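Local coordinates for cytochrome c-552/4 domain-containing protein (Ignicoccus hospitalis KIN4/I, PDB 4QO5) that binds eight heme c groups as a membrane-associated octaheme cytochrome and probably carries electrons, though its exact function is not known, at residues G318-H323 with K432-T437. Numbering follows the deposited sequence.
Sequences GLIYAH and KATLKT
The ring of Tyr321 meets helix 413-447 at its edge, where the backbone N of Leu435 lies near the ring plane, 3.6 Å from CE1. On one face sits CG1 of the preceding residue Ile320, displaced toward the rim. CG2 of Thr434 comes to the ring obliquely, 3.6 Å from CE1. The same methyl also meets CD1 of Ile320 at 3.7 Å, so one threonine branch touches two loop side chains. Thr434 presents this methyl because CG2 stands anti to the backbone N, which leaves OG1 beside that N. OG1 is hydrogen-bonded to the carbonyl O of Thr430, one turn earlier, and to Ser477. A water bridges the two segments: it donates to Ile320 O at 2.7 Å and is hydrogen-bonded to Thr434 OG1 at 2.9 Å. At the far end of the ring, Tyr321 OH packs against CD1 of Leu435 at 3.5 Å. That hydroxyl is hydrogen-bonded to the carbonyl O of Leu369, which holds the far end of the ring.

The loop has its own bracing. Tyr321 O receives two donors: Leu319 N and, in the carbonyl plane, His323 ND1 at 2.8 Å with an N-H...O angle of 165°. This O lies close to the imidazole plane, so the bond favours the ring rotation seen. Trp473 of helix 464-485 touches both Ile320 and Thr434. The contact is loop-on-helix packing, largely buried. A loop with a cis peptide bond before Ile320, between short strands 314-315 and 323-324, touches a heme c through Leu319 and packs against the long helix 413-447 of this multiheme cytochrome.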
loop_
_atom_site.group_PDB
_atom_site.type_symbol
_atom_site.label_atom_id
_atom_site.label_comp_id
_atom_site.label_asym_id
_atom_site.label_seq_id
_atom_site.Cartn_x
_atom_site.Cartn_y
_atom_site.Cartn_z
ATOM N N GLY A 318 -11.427 1.341 19.196
ATOM C CA GLY A 318 -12.600 1.865 19.881
ATOM C C GLY A 318 -13.749 0.876 19.972
ATOM O O GLY A 318 -14.162 0.273 18.966
ATOM N N LEU A 319 -14.276 0.694 21.179
ATOM C CA LEU A 319 -15.425 -0.187 21.353
ATOM C C LEU A 319 -16.514 0.424 22.237
ATOM O O LEU A 319 -16.822 -0.128 23.298
ATOM C CB LEU A 319 -14.961 -1.524 21.934
ATOM C CG LEU A 319 -13.992 -2.298 21.031
ATOM C CD1 LEU A 319 -13.304 -3.436 21.793
ATOM C CD2 LEU A 319 -14.716 -2.823 19.777
ATOM N N ILE A 320 -17.096 1.555 21.829
ATOM C CA ILE A 320 -16.778 2.244 20.570
ATOM C C ILE A 320 -15.738 3.353 20.804
ATOM O O ILE A 320 -15.198 3.920 19.850
ATOM C CB ILE A 320 -18.038 2.871 19.960
ATOM C CG1 ILE A 320 -18.587 3.940 20.912
ATOM C CG2 ILE A 320 -19.074 1.782 19.640
ATOM C CD1 ILE A 320 -19.784 4.698 20.384
ATOM N N TYR A 321 -15.455 3.636 22.076
ATOM C CA TYR A 321 -14.421 4.605 22.461
ATOM C C TYR A 321 -13.119 3.902 22.845
ATOM O O TYR A 321 -13.136 2.737 23.234
ATOM C CB TYR A 321 -14.909 5.440 23.646
ATOM C CG TYR A 321 -16.248 6.095 23.390
ATOM C CD1 TYR A 321 -16.349 7.201 22.548
ATOM C CD2 TYR A 321 -17.409 5.593 23.954
ATOM C CE1 TYR A 321 -17.570 7.795 22.302
ATOM C CE2 TYR A 321 -18.635 6.179 23.710
ATOM C CZ TYR A 321 -18.707 7.282 22.876
ATOM O OH TYR A 321 -19.929 7.877 22.623
ATOM N N ALA A 322 -12.001 4.619 22.754
ATOM C CA ALA A 322 -10.734 4.129 23.280
ATOM C C ALA A 322 -10.866 4.116 24.807
ATOM O O ALA A 322 -11.494 5.006 25.395
ATOM C CB ALA A 322 -9.578 5.027 22.846
ATOM N N HIS A 323 -10.279 3.109 25.438
ATOM C CA HIS A 323 -10.545 2.845 26.856
ATOM C C HIS A 323 -9.349 2.170 27.517
ATOM O O HIS A 323 -8.532 1.577 26.846
ATOM C CB HIS A 323 -11.765 1.943 26.970
ATOM C CG HIS A 323 -11.675 0.708 26.131
ATOM N ND1 HIS A 323 -11.943 0.711 24.780
ATOM C CD2 HIS A 323 -11.341 -0.568 26.446
ATOM C CE1 HIS A 323 -11.785 -0.510 24.298
ATOM N NE2 HIS A 323 -11.419 -1.306 25.287
ATOM N N LYS A 432 -14.422 12.261 21.514
ATOM C CA LYS A 432 -15.489 13.264 21.413
ATOM C C LYS A 432 -16.130 13.241 20.020
ATOM O O LYS A 432 -17.337 13.440 19.879
ATOM C CB LYS A 432 -14.966 14.679 21.724
ATOM C CG LYS A 432 -14.652 14.935 23.199
ATOM C CD LYS A 432 -15.925 14.984 24.030
ATOM C CE LYS A 432 -15.652 15.490 25.446
ATOM N NZ LYS A 432 -14.583 14.701 26.121
ATOM N N ALA A 433 -15.318 13.026 18.991
ATOM C CA ALA A 433 -15.850 12.943 17.626
ATOM C C ALA A 433 -16.781 11.735 17.496
ATOM O O ALA A 433 -17.823 11.807 16.847
ATOM C CB ALA A 433 -14.718 12.862 16.596
ATOM N N THR A 434 -16.404 10.635 18.142
ATOM C CA THR A 434 -17.207 9.416 18.156
ATOM C C THR A 434 -18.526 9.632 18.905
ATOM O O THR A 434 -19.568 9.108 18.517
ATOM C CB THR A 434 -16.406 8.258 18.758
ATOM O OG1 THR A 434 -15.272 8.003 17.922
ATOM C CG2 THR A 434 -17.250 6.976 18.858
ATOM N N LEU A 435 -18.493 10.426 19.968
ATOM C CA LEU A 435 -19.728 10.742 20.676
ATOM C C LEU A 435 -20.649 11.550 19.767
ATOM O O LEU A 435 -21.875 11.388 19.793
ATOM C CB LEU A 435 -19.436 11.510 21.978
ATOM C CG LEU A 435 -20.651 12.018 22.757
ATOM C CD1 LEU A 435 -21.588 10.870 23.134
ATOM C CD2 LEU A 435 -20.194 12.776 24.016
ATOM N N LYS A 436 -20.056 12.431 18.964
ATOM C CA LYS A 436 -20.831 13.266 18.052
ATOM C C LYS A 436 -21.541 12.421 16.989
ATOM O O LYS A 436 -22.729 12.615 16.731
ATOM C CB LYS A 436 -19.936 14.316 17.385
ATOM C CG LYS A 436 -20.712 15.348 16.562
ATOM C CD LYS A 436 -19.783 16.402 15.983
ATOM C CE LYS A 436 -20.547 17.426 15.160
ATOM N NZ LYS A 436 -21.294 18.391 16.004
ATOM N N THR A 437 -20.824 11.490 16.366
ATOM C CA THR A 437 -21.456 10.650 15.352
ATOM C C THR A 437 -22.494 9.729 15.982
ATOM O O THR A 437 -23.494 9.383 15.346
ATOM C CB THR A 437 -20.436 9.819 14.541
ATOM O OG1 THR A 437 -19.717 8.943 15.416
ATOM C CG2 THR A 437 -19.453 10.731 13.819
HETATM O O HOH W 1 -13.631 5.872 18.879
#